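Local atomic coordinates of MstE (Scytonema sp. PCC 10023, PDB entry 6SBF), a protein that probably catalyses the class II (type II) cyclisation of an isoprenoid chain into a polycyclic scaffold in merosterol biosynthesis, using a single-domain alpha6-alpha6 barrel. Residues Ala54-Trp60 and Trp99-Leu105; Thr62-Met68 and Trp114-Leu118; Gln201-Trp207 and Gln240-Trp244; Thr219-Glu224 and Trp270-Leu274. The protein carries 1 engineered substitution. One frame throughout, in Å; residues are numbered along the deposited sequence.

Two pairs of crossing contacts lie one in each half of the chain. From the N terminus, contact 1 closes a loop, tying the 47-57 hairpin and the start of helix 59-69 to the loop before helix 109-121; contact 2 joins helices 59-69 and 109-121, so their segments alternate and they touch through Trp99 and Ala115. Contact 3 joins the loop Gln201-Trp207 to helix 235-248, while contact 4 packs helix 215-229 on helix 265-275; these also alternate, and Trp207 meets Thr219 and Thr222 between them. Contacts 2 and 4 bring the halves together where Tyr64 and Met68 touch Trp270 and Arg273. Contacts 1 and 3 lie about 32 Å apart, centre to centre.

Contact 1 (Ala54-Trp60 and Trp99-Leu105)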
# COMPACT_ATOMS: atom_id res chain seq x y z
N ALA A 54 12.88 13.10 9.87
CA ALA A 54 12.59 13.02 8.42
C ALA A 54 11.31 13.75 8.00
O ALA A 54 11.01 13.73 6.79
CB ALA A 54 12.53 11.59 7.96
N SER A 55 10.54 14.33 8.90
CA SER A 55 9.36 15.14 8.54
C SER A 55 8.29 14.28 7.86
O SER A 55 8.15 13.07 8.18
CB SER A 55 9.89 16.37 7.76
OG SER A 55 8.88 17.24 7.32
N ILE A 56 7.55 14.88 6.97
CA ILE A 56 6.23 14.39 6.49
C ILE A 56 6.36 13.77 5.09
O ILE A 56 7.08 14.36 4.22
CB ILE A 56 5.22 15.52 6.54
CG1 ILE A 56 4.99 15.87 8.02
CG2 ILE A 56 3.94 15.12 5.86
CD1 ILE A 56 4.29 17.14 8.21
N GLY A 57 5.72 12.66 4.84
CA GLY A 57 5.80 12.06 3.49
C GLY A 57 5.03 12.88 2.45
O GLY A 57 3.96 13.40 2.75
N ASP A 58 5.58 12.90 1.23
CA ASP A 58 4.82 13.54 0.13
C ASP A 58 4.96 12.76 -1.19
O ASP A 58 3.93 12.29 -1.66
CB ASP A 58 5.14 15.04 0.01
CG ASP A 58 6.57 15.51 -0.15
OD1 ASP A 58 7.45 14.76 -0.57
OD2 ASP A 58 6.82 16.73 0.12
N GLU A 59 6.17 12.56 -1.71
CA GLU A 59 6.30 11.85 -3.01
C GLU A 59 5.64 10.49 -2.89
O GLU A 59 4.87 10.08 -3.74
CB GLU A 59 7.76 11.67 -3.40
CG GLU A 59 8.50 12.97 -3.65
CD GLU A 59 9.98 12.85 -3.86
OE1 GLU A 59 10.47 11.83 -4.39
OE2 GLU A 59 10.71 13.85 -3.50
N TRP A 60 5.99 9.71 -1.84
CA TRP A 60 5.45 8.36 -1.66
C TRP A 60 3.93 8.41 -1.49
O TRP A 60 3.17 7.66 -2.13
CB TRP A 60 6.15 7.72 -0.47
CG TRP A 60 5.45 6.50 0.03
CD1 TRP A 60 5.03 5.42 -0.67
CD2 TRP A 60 5.12 6.21 1.38
NE1 TRP A 60 4.49 4.48 0.16
CE2 TRP A 60 4.51 4.96 1.43
CE3 TRP A 60 5.31 6.94 2.55
CZ2 TRP A 60 4.14 4.35 2.63
CZ3 TRP A 60 4.94 6.33 3.73
CH2 TRP A 60 4.33 5.08 3.77
N TRP A 99 12.22 8.22 -6.76
CA TRP A 99 11.49 9.00 -5.79
C TRP A 99 11.72 8.40 -4.39
O TRP A 99 12.13 7.24 -4.30
CB TRP A 99 10.04 9.07 -6.19
CG TRP A 99 9.77 9.84 -7.45
CD1 TRP A 99 9.63 11.18 -7.55
CD2 TRP A 99 9.60 9.30 -8.77
NE1 TRP A 99 9.37 11.54 -8.86
CE2 TRP A 99 9.32 10.39 -9.61
CE3 TRP A 99 9.62 8.03 -9.32
CZ2 TRP A 99 9.04 10.22 -10.95
CZ3 TRP A 99 9.32 7.87 -10.66
CH2 TRP A 99 9.05 8.96 -11.46
N GLY A 100 11.41 9.18 -3.34
CA GLY A 100 11.55 8.72 -1.97
C GLY A 100 10.43 9.21 -1.10
O GLY A 100 9.41 9.78 -1.57
N TYR A 101 10.56 9.01 0.20
CA TYR A 101 9.48 9.33 1.15
C TYR A 101 9.07 10.80 0.96
O TYR A 101 7.90 11.12 0.94
CB TYR A 101 10.04 9.07 2.54
CG TYR A 101 9.21 9.51 3.71
CD1 TYR A 101 8.11 8.82 4.14
CD2 TYR A 101 9.57 10.66 4.43
CE1 TYR A 101 7.37 9.21 5.23
CE2 TYR A 101 8.80 11.06 5.50
CZ TYR A 101 7.69 10.37 5.91
OH TYR A 101 6.99 10.77 7.01
N ASN A 102 10.08 11.66 0.90
CA ASN A 102 9.88 13.10 0.67
C ASN A 102 11.20 13.65 0.10
O ASN A 102 12.14 12.90 -0.20
CB ASN A 102 9.43 13.87 1.93
CG ASN A 102 10.46 13.83 3.04
OD1 ASN A 102 11.64 13.66 2.74
ND2 ASN A 102 9.96 14.05 4.27
N TYR A 103 11.28 14.97 -0.11
CA TYR A 103 12.42 15.57 -0.82
C TYR A 103 13.76 15.21 -0.19
O TYR A 103 14.75 15.01 -0.89
CB TYR A 103 12.30 17.10 -0.83
CG TYR A 103 13.32 17.80 -1.68
CD1 TYR A 103 13.10 18.03 -3.02
CD2 TYR A 103 14.52 18.22 -1.17
CE1 TYR A 103 14.02 18.68 -3.82
CE2 TYR A 103 15.48 18.85 -1.95
CZ TYR A 103 15.23 19.06 -3.30
OH TYR A 103 16.19 19.65 -4.06
N ILE A 104 13.79 15.20 1.15
CA ILE A 104 15.10 15.13 1.85
C ILE A 104 15.56 13.68 1.97
O ILE A 104 16.74 13.44 2.23
CB ILE A 104 15.07 15.85 3.20
CG1 ILE A 104 14.14 15.16 4.21
CG2 ILE A 104 14.77 17.34 3.05
CD1 ILE A 104 14.30 15.69 5.60
N LEU A 105 14.68 12.72 1.75
CA LEU A 105 15.09 11.30 1.78
C LEU A 105 15.75 10.87 0.48
O LEU A 105 15.47 11.45 -0.62
CB LEU A 105 13.90 10.39 2.02
CG LEU A 105 13.85 9.75 3.40
CD1 LEU A 105 15.04 8.82 3.61
CD2 LEU A 105 13.72 10.79 4.51
O HOH W 1 9.42 17.03 0.66
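Strand 55-57 and the first turn of helix 59-69 run alongside an irregular loop, with CA atoms closest at Trp60-Tyr101 (5.0 Å) and Gly57-Asn102 (5.1 Å). Segment 99-105 ends in a type I turn from Asn102 to Leu105. Backbone joins backbone where Asp58 N gives a hydrogen bond to Tyr101 O (2.9 Å); a weak one runs from Trp60 N to Gly100 O (3.4 Å).

Two side chains of the loop bind the carbonyls of Ala54-Ile56. Asn102 ND2 donates to both Ala54 O (2.7 Å) and Ile56 O (2.9 Å), and Tyr101 OH donates to Ser55 O (2.8 Å). The Tyr101 ring lies against Gly57, whose CA sits over its face in a CH-pi contact, 3.6 Å from the centroid; a CB at Gly57 would come tight against Tyr101 CE1. In return Glu59 OE1 accepts from Gly100 N (3.0 Å), and water 1 links Asp58 OD2 (2.7 Å) to Tyr103 N (2.9 Å). Both carboxylates are also held by Arg91, and Glu59 by Arg94 as well.

Ala54 and Ser55 form a classic beta bulge opposite Phe50 in the hairpin of strands 47-50 and 55-57. Trp60 meets Phe48 and Phe351, Trp99 and Trp60 both touch helix 109-121, and Leu105 rests on helix 152-158.

Contact 2 (Thr62-Met68 and Trp114-Leu118); sequences TAYVGTM and WALQL
Helices 62-68 and 114-118, both regular alpha, run roughly parallel, their segment axes crossing at 39° with a closest approach of 7.9 Å. The register sets Ala63 CA 4.6 Å from Ala115 CA and Thr67 CA 4.9 Å from Leu118 CA; Ala63 and Thr67 point toward helix 114-118. Ala63 CB lies 3.4 Å from Ala115 N and 3.8 Å from Trp114 CB, while Gly66 leaves room for Leu118 CD1, 4.0 Å from Gly66 C.

Trp114 (chi1 m, chi2 104°) is one knob in a hole of Ala63, Tyr64, Thr67 and Met68. Tyr64 (t) turns its edge to the Trp114 face, T-shaped, its ring centroid 4.8 Å from that of the six-membered ring, planes at 66°. Met68 CE (m, m) lies 3.7 Å from Trp114 CZ3.

Thr67 (m) OG1 donates within its own helix to Ala63 O (2.8 Å). Parallel helices separated in sequence by 75-90 are consistent with neighbours in one ring of an alpha-alpha barrel. With no hydrogen bond between the segments, the contact rests on shape fit and the Tyr64-Trp114 pair.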
# COMPACT_ATOMS: atom_id res chain seq x y z
N THR A 62 1.77 10.66 -2.29
CA THR A 62 1.08 11.14 -3.52
C THR A 62 1.07 10.04 -4.58
O THR A 62 0.03 9.87 -5.24
CB THR A 62 1.76 12.44 -3.95
OG1 THR A 62 1.42 13.46 -3.01
CG2 THR A 62 1.31 12.90 -5.32
N ALA A 63 2.16 9.34 -4.75
CA ALA A 63 2.22 8.22 -5.73
C ALA A 63 1.17 7.17 -5.34
O ALA A 63 0.46 6.60 -6.20
CB ALA A 63 3.63 7.65 -5.81
N TYR A 64 1.13 6.82 -4.03
CA TYR A 64 0.20 5.80 -3.53
C TYR A 64 -1.25 6.26 -3.72
O TYR A 64 -2.09 5.52 -4.24
CB TYR A 64 0.54 5.47 -2.09
CG TYR A 64 -0.38 4.45 -1.45
CD1 TYR A 64 -1.52 4.80 -0.77
CD2 TYR A 64 -0.05 3.11 -1.52
CE1 TYR A 64 -2.31 3.87 -0.10
CE2 TYR A 64 -0.85 2.18 -0.87
CZ TYR A 64 -1.96 2.54 -0.14
OH TYR A 64 -2.74 1.61 0.52
N VAL A 65 -1.56 7.44 -3.23
CA VAL A 65 -2.95 7.95 -3.29
C VAL A 65 -3.37 8.08 -4.77
O VAL A 65 -4.51 7.73 -5.07
CB VAL A 65 -3.11 9.25 -2.50
CG1 VAL A 65 -4.47 9.86 -2.73
CG2 VAL A 65 -2.88 9.02 -1.02
N GLY A 66 -2.49 8.61 -5.59
CA GLY A 66 -2.85 8.74 -7.01
C GLY A 66 -3.14 7.39 -7.60
O GLY A 66 -4.14 7.24 -8.33
N THR A 67 -2.33 6.37 -7.29
CA THR A 67 -2.58 5.02 -7.82
C THR A 67 -3.93 4.53 -7.29
O THR A 67 -4.72 3.90 -8.05
CB THR A 67 -1.41 4.09 -7.45
OG1 THR A 67 -0.20 4.55 -8.05
CG2 THR A 67 -1.67 2.66 -7.92
N MET A 68 -4.21 4.73 -6.00
CA MET A 68 -5.50 4.28 -5.42
C MET A 68 -6.66 4.89 -6.19
O MET A 68 -7.67 4.24 -6.42
CB MET A 68 -5.59 4.62 -3.94
CG MET A 68 -4.69 3.87 -3.01
SD MET A 68 -5.01 2.11 -2.97
CE MET A 68 -3.50 1.46 -3.64
N TRP A 114 5.39 2.78 -6.80
CA TRP A 114 4.07 3.43 -6.78
C TRP A 114 4.03 4.59 -7.78
O TRP A 114 2.98 4.80 -8.41
CB TRP A 114 3.69 3.92 -5.38
CG TRP A 114 3.35 2.78 -4.47
CD1 TRP A 114 4.12 2.25 -3.47
CD2 TRP A 114 2.13 1.99 -4.48
NE1 TRP A 114 3.50 1.17 -2.89
CE2 TRP A 114 2.25 1.01 -3.47
CE3 TRP A 114 0.93 2.08 -5.21
CZ2 TRP A 114 1.27 0.07 -3.25
CZ3 TRP A 114 -0.05 1.15 -4.97
CH2 TRP A 114 0.11 0.14 -3.99
N ALA A 115 5.08 5.35 -7.88
CA ALA A 115 5.13 6.48 -8.84
C ALA A 115 4.99 5.93 -10.25
O ALA A 115 4.34 6.59 -11.09
CB ALA A 115 6.42 7.27 -8.69
N LEU A 116 5.58 4.79 -10.55
CA LEU A 116 5.45 4.13 -11.85
C LEU A 116 4.03 3.62 -12.08
O LEU A 116 3.59 3.64 -13.27
CB LEU A 116 6.56 3.11 -12.05
CG LEU A 116 7.96 3.69 -12.20
CD1 LEU A 116 9.00 2.57 -12.09
CD2 LEU A 116 8.10 4.39 -13.56
N GLN A 117 3.33 3.14 -11.08
CA GLN A 117 1.92 2.75 -11.23
C GLN A 117 1.13 4.00 -11.61
O GLN A 117 0.22 3.95 -12.45
CB GLN A 117 1.40 2.08 -9.97
CG GLN A 117 2.00 0.71 -9.68
CD GLN A 117 1.23 -0.01 -8.60
OE1 GLN A 117 0.06 -0.33 -8.78
NE2 GLN A 117 1.88 -0.27 -7.46
N LEU A 118 1.40 5.11 -10.94
CA LEU A 118 0.70 6.36 -11.24
C LEU A 118 1.03 6.80 -12.68
O LEU A 118 0.11 7.21 -13.42
CB LEU A 118 1.05 7.43 -10.21
CG LEU A 118 0.42 8.80 -10.48
CD1 LEU A 118 -1.07 8.82 -10.67
CD2 LEU A 118 0.79 9.78 -9.40

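Contact 3 (Gln201-Trp207 and Gln240-Trp244)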
# COMPACT_ATOMS: atom_id res chain seq x y z
N GLN A 201 5.37 -17.41 0.27
CA GLN A 201 4.02 -17.62 0.82
C GLN A 201 4.17 -18.50 2.06
O GLN A 201 4.87 -19.53 2.02
CB GLN A 201 3.09 -18.29 -0.23
CG GLN A 201 1.62 -18.26 0.16
CD GLN A 201 0.72 -18.79 -0.94
OE1 GLN A 201 1.21 -19.49 -1.83
NE2 GLN A 201 -0.57 -18.48 -0.83
N THR A 202 3.43 -18.20 3.10
CA THR A 202 3.47 -19.02 4.33
C THR A 202 2.62 -20.26 4.16
O THR A 202 1.75 -20.31 3.27
CB THR A 202 2.97 -18.26 5.57
OG1 THR A 202 1.52 -18.15 5.56
CG2 THR A 202 3.65 -16.92 5.68
N SER A 203 2.73 -21.18 5.14
CA SER A 203 1.94 -22.41 5.08
C SER A 203 0.44 -22.10 5.27
O SER A 203 -0.38 -22.95 4.88
CB SER A 203 2.44 -23.38 6.14
OG SER A 203 2.22 -22.77 7.40
N GLN A 204 0.08 -20.93 5.83
CA GLN A 204 -1.33 -20.56 6.06
C GLN A 204 -1.94 -19.86 4.82
O GLN A 204 -3.16 -19.59 4.82
CB GLN A 204 -1.50 -19.69 7.30
CG GLN A 204 -1.14 -20.45 8.56
CD GLN A 204 0.34 -20.50 8.81
OE1 GLN A 204 1.13 -19.71 8.28
NE2 GLN A 204 0.73 -21.37 9.72
N GLY A 205 -1.13 -19.58 3.80
CA GLY A 205 -1.65 -18.95 2.56
C GLY A 205 -1.40 -17.48 2.43
O GLY A 205 -1.62 -16.92 1.34
N ASN A 206 -0.96 -16.84 3.48
CA ASN A 206 -0.66 -15.39 3.44
C ASN A 206 0.81 -15.13 3.14
O ASN A 206 1.64 -16.02 3.13
CB ASN A 206 -1.11 -14.71 4.73
CG ASN A 206 -0.26 -15.11 5.94
OD1 ASN A 206 -0.27 -16.28 6.30
ND2 ASN A 206 0.47 -14.14 6.49
N TRP A 207 1.10 -13.85 2.97
CA TRP A 207 2.47 -13.33 2.98
C TRP A 207 2.58 -12.36 4.16
O TRP A 207 1.55 -11.88 4.67
CB TRP A 207 2.78 -12.60 1.66
CG TRP A 207 3.03 -13.53 0.50
CD1 TRP A 207 4.25 -13.87 0.02
CD2 TRP A 207 2.05 -14.16 -0.35
NE1 TRP A 207 4.12 -14.71 -1.05
CE2 TRP A 207 2.78 -14.89 -1.32
CE3 TRP A 207 0.67 -14.17 -0.41
CZ2 TRP A 207 2.15 -15.66 -2.30
CZ3 TRP A 207 0.03 -14.90 -1.40
CH2 TRP A 207 0.77 -15.64 -2.32
N GLN A 240 -5.49 -20.15 -2.05
CA GLN A 240 -5.12 -20.32 -0.61
C GLN A 240 -5.09 -18.94 0.09
O GLN A 240 -5.52 -18.83 1.24
CB GLN A 240 -3.77 -21.00 -0.41
CG GLN A 240 -3.76 -21.59 1.01
CD GLN A 240 -2.41 -22.06 1.48
OE1 GLN A 240 -1.38 -21.92 0.79
NE2 GLN A 240 -2.43 -22.64 2.69
N ALA A 241 -4.59 -17.93 -0.60
CA ALA A 241 -4.59 -16.58 -0.05
C ALA A 241 -6.01 -16.08 0.17
O ALA A 241 -6.32 -15.43 1.19
CB ALA A 241 -3.77 -15.69 -0.94
N VAL A 242 -6.89 -16.31 -0.81
CA VAL A 242 -8.31 -15.93 -0.64
C VAL A 242 -8.93 -16.66 0.57
O VAL A 242 -9.65 -16.03 1.34
CB VAL A 242 -9.10 -16.18 -1.94
CG1 VAL A 242 -10.59 -16.02 -1.72
CG2 VAL A 242 -8.64 -15.27 -3.06
N ALA A 243 -8.66 -17.94 0.72
CA ALA A 243 -9.18 -18.71 1.88
C ALA A 243 -8.64 -18.09 3.19
O ALA A 243 -9.41 -18.03 4.16
CB ALA A 243 -8.78 -20.16 1.76
N TRP A 244 -7.37 -17.70 3.20
CA TRP A 244 -6.81 -17.02 4.40
C TRP A 244 -7.60 -15.72 4.65
O TRP A 244 -7.97 -15.41 5.78
CB TRP A 244 -5.32 -16.78 4.22
CG TRP A 244 -4.73 -15.90 5.30
CD1 TRP A 244 -4.15 -16.33 6.47
CD2 TRP A 244 -4.57 -14.48 5.28
NE1 TRP A 244 -3.68 -15.28 7.18
CE2 TRP A 244 -3.93 -14.13 6.48
CE3 TRP A 244 -4.86 -13.48 4.33
CZ2 TRP A 244 -3.51 -12.84 6.77
CZ3 TRP A 244 -4.47 -12.19 4.62
CH2 TRP A 244 -3.86 -11.89 5.83
O HOH W 2 -0.69 -22.27 -1.76
O HOH W 3 1.18 -22.28 1.45
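Gly205 is the oddity here: its backbone stands at phi 101°, psi -11°, where a CB would already be jammed against the carbonyl of the residue before, and that CB would also clash with Gln240 O, 2.7 Å away. Glycine thus lets the loop press onto helix 235-248, with Gly205 CA 4.6 Å from Ala241 CA and 3.4 Å from Gln240 CD. Its carbonyl also takes a CA-H...O contact, Ala241 CA to Gly205 O at 3.3 Å.

The helix responds mainly with two long side chains. Gln240 NE2 donates to Ser203 O (3.0 Å), while its OE1 accepts from water 3 (2.7 Å), which also donates to Thr202 O (2.7 Å). One turn on, Trp244 offers one face of its indole to Asn206, whose CB sits 3.5 Å from the centroid of the five-membered ring, a CH-pi contact. The edge of the Trp207 ring touches Ala241, CZ3 to CB 3.9 Å.

Within the loop, Gln201 NE2 bonds Gly205 O (2.9 Å), and it also bonds Ser237 O on helix 235-248; Thr202 N bonds Asn206 O (2.8 Å), and Thr202 OG1 bonds Asn206 OD1 (2.7 Å). Trp207 NE1 reaches back to Leu197 O on helix 187-200. A type I turn from Thr202 to Gly205, with an ST turn at Thr202, makes the bend. Gln201, Gly205 and Trp207 fit the QxxxGxW pattern of the QW repeat of squalene-hopene cyclase relatives, whose Gln, Gly and Trp tie loop and outer helices together.

Contact 4 (Thr219-Glu224 and Trp270-Leu274); sequences TALTAE and WCLRL
This is a buried helix-helix contact of the barrel, with a Glu224-Arg273 salt bridge, between helices 215-229 and 265-275. Segments 219-224 and 270-274 are regular alpha, nearly parallel at 23°, with axes 8.6 Å apart at closest approach. The register sets Ala220 CA 4.5 Å from Leu274 CA. Ala220 CB nestles against Trp270 O (3.5 Å), Trp270 CE3 (3.6 Å) and Leu274 CB (4.0 Å). Helix 235-248 separates the two in sequence, and they run parallel as neighbours in one ring of the alpha6-alpha6 barrel do. Leu274 (chi1 t, chi2 p) sends CD2 to Thr219 CG2 (3.8 Å) and CD1 to Ala223 CB (3.9 Å). Trp270 (chi1 m, chi2 109°) meets Leu221 CD2 with its CH2 (3.7 Å) and packs edge-to-face with Tyr217 and Phe266. Glu224 (m, t) and Arg273 (m, t, p) form a bidentate salt bridge: Arg273 NH2 to Glu224 OE1 at 2.8 Å, Arg273 NE to Glu224 OE2 at 2.9 Å. Water 4 joins Glu224 OE2 to Arg273 O, 2.7 Å to each.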
# COMPACT_ATOMS: atom_id res chain seq x y z
N THR A 219 -0.33 -9.57 1.32
CA THR A 219 -1.03 -10.75 0.79
C THR A 219 -1.88 -10.32 -0.42
O THR A 219 -1.86 -11.00 -1.46
CB THR A 219 -1.86 -11.41 1.88
OG1 THR A 219 -0.98 -11.82 2.94
CG2 THR A 219 -2.62 -12.62 1.34
N ALA A 220 -2.65 -9.25 -0.30
CA ALA A 220 -3.51 -8.79 -1.43
C ALA A 220 -2.61 -8.43 -2.61
O ALA A 220 -2.89 -8.83 -3.73
CB ALA A 220 -4.31 -7.59 -1.00
N LEU A 221 -1.56 -7.64 -2.39
CA LEU A 221 -0.72 -7.20 -3.51
C LEU A 221 -0.07 -8.40 -4.19
O LEU A 221 0.07 -8.43 -5.41
CB LEU A 221 0.31 -6.20 -3.03
CG LEU A 221 -0.22 -4.80 -2.74
CD1 LEU A 221 0.80 -3.99 -2.02
CD2 LEU A 221 -0.70 -4.10 -4.01
N THR A 222 0.40 -9.36 -3.42
CA THR A 222 1.09 -10.54 -4.01
C THR A 222 0.08 -11.36 -4.82
O THR A 222 0.39 -11.74 -5.98
CB THR A 222 1.78 -11.39 -2.95
OG1 THR A 222 2.74 -10.62 -2.22
CG2 THR A 222 2.48 -12.53 -3.63
N ALA A 223 -1.07 -11.66 -4.23
CA ALA A 223 -2.08 -12.45 -4.94
C ALA A 223 -2.52 -11.71 -6.23
O ALA A 223 -2.75 -12.37 -7.27
CB ALA A 223 -3.23 -12.73 -4.05
N GLU A 224 -2.65 -10.39 -6.15
CA GLU A 224 -3.04 -9.61 -7.35
C GLU A 224 -1.95 -9.74 -8.42
O GLU A 224 -2.28 -9.86 -9.63
CB GLU A 224 -3.22 -8.15 -6.98
CG GLU A 224 -4.51 -7.82 -6.27
CD GLU A 224 -4.61 -6.40 -5.74
OE1 GLU A 224 -3.59 -5.63 -5.80
OE2 GLU A 224 -5.71 -6.06 -5.25
N TRP A 270 -7.72 -3.81 2.57
CA TRP A 270 -6.82 -4.69 1.82
C TRP A 270 -7.42 -6.10 1.75
O TRP A 270 -7.25 -6.76 0.70
CB TRP A 270 -5.39 -4.66 2.39
CG TRP A 270 -4.63 -3.46 1.90
CD1 TRP A 270 -4.24 -2.33 2.57
CD2 TRP A 270 -4.19 -3.27 0.54
NE1 TRP A 270 -3.58 -1.48 1.72
CE2 TRP A 270 -3.57 -2.00 0.47
CE3 TRP A 270 -4.30 -4.02 -0.63
CZ2 TRP A 270 -3.02 -1.53 -0.73
CZ3 TRP A 270 -3.73 -3.57 -1.78
CH2 TRP A 270 -3.13 -2.33 -1.83
N CYS A 271 -8.05 -6.58 2.82
CA CYS A 271 -8.67 -7.91 2.75
C CYS A 271 -9.78 -7.91 1.69
O CYS A 271 -9.95 -8.93 0.99
CB CYS A 271 -9.16 -8.30 4.13
SG CYS A 271 -9.60 -10.02 4.30
N LEU A 272 -10.54 -6.85 1.60
CA LEU A 272 -11.62 -6.74 0.59
C LEU A 272 -11.00 -6.85 -0.81
O LEU A 272 -11.55 -7.62 -1.66
CB LEU A 272 -12.40 -5.47 0.83
CG LEU A 272 -13.49 -5.14 -0.18
CD1 LEU A 272 -14.45 -6.31 -0.32
CD2 LEU A 272 -14.21 -3.86 0.19
N ARG A 273 -9.88 -6.19 -1.06
CA ARG A 273 -9.23 -6.31 -2.37
C ARG A 273 -8.81 -7.79 -2.60
O ARG A 273 -9.00 -8.29 -3.72
CB ARG A 273 -8.01 -5.42 -2.46
CG ARG A 273 -8.38 -4.02 -2.75
CD ARG A 273 -7.19 -3.12 -3.03
NE ARG A 273 -6.24 -3.47 -4.11
CZ ARG A 273 -5.43 -2.58 -4.71
NH1 ARG A 273 -5.57 -1.29 -4.50
NH2 ARG A 273 -4.46 -3.00 -5.51
N LEU A 274 -8.23 -8.42 -1.61
CA LEU A 274 -7.83 -9.84 -1.74
C LEU A 274 -9.04 -10.70 -2.13
O LEU A 274 -8.93 -11.58 -3.02
CB LEU A 274 -7.22 -10.30 -0.43
CG LEU A 274 -6.91 -11.79 -0.30
CD1 LEU A 274 -5.96 -12.33 -1.33
CD2 LEU A 274 -6.33 -12.03 1.11
O HOH W 4 -8.02 -7.17 -5.98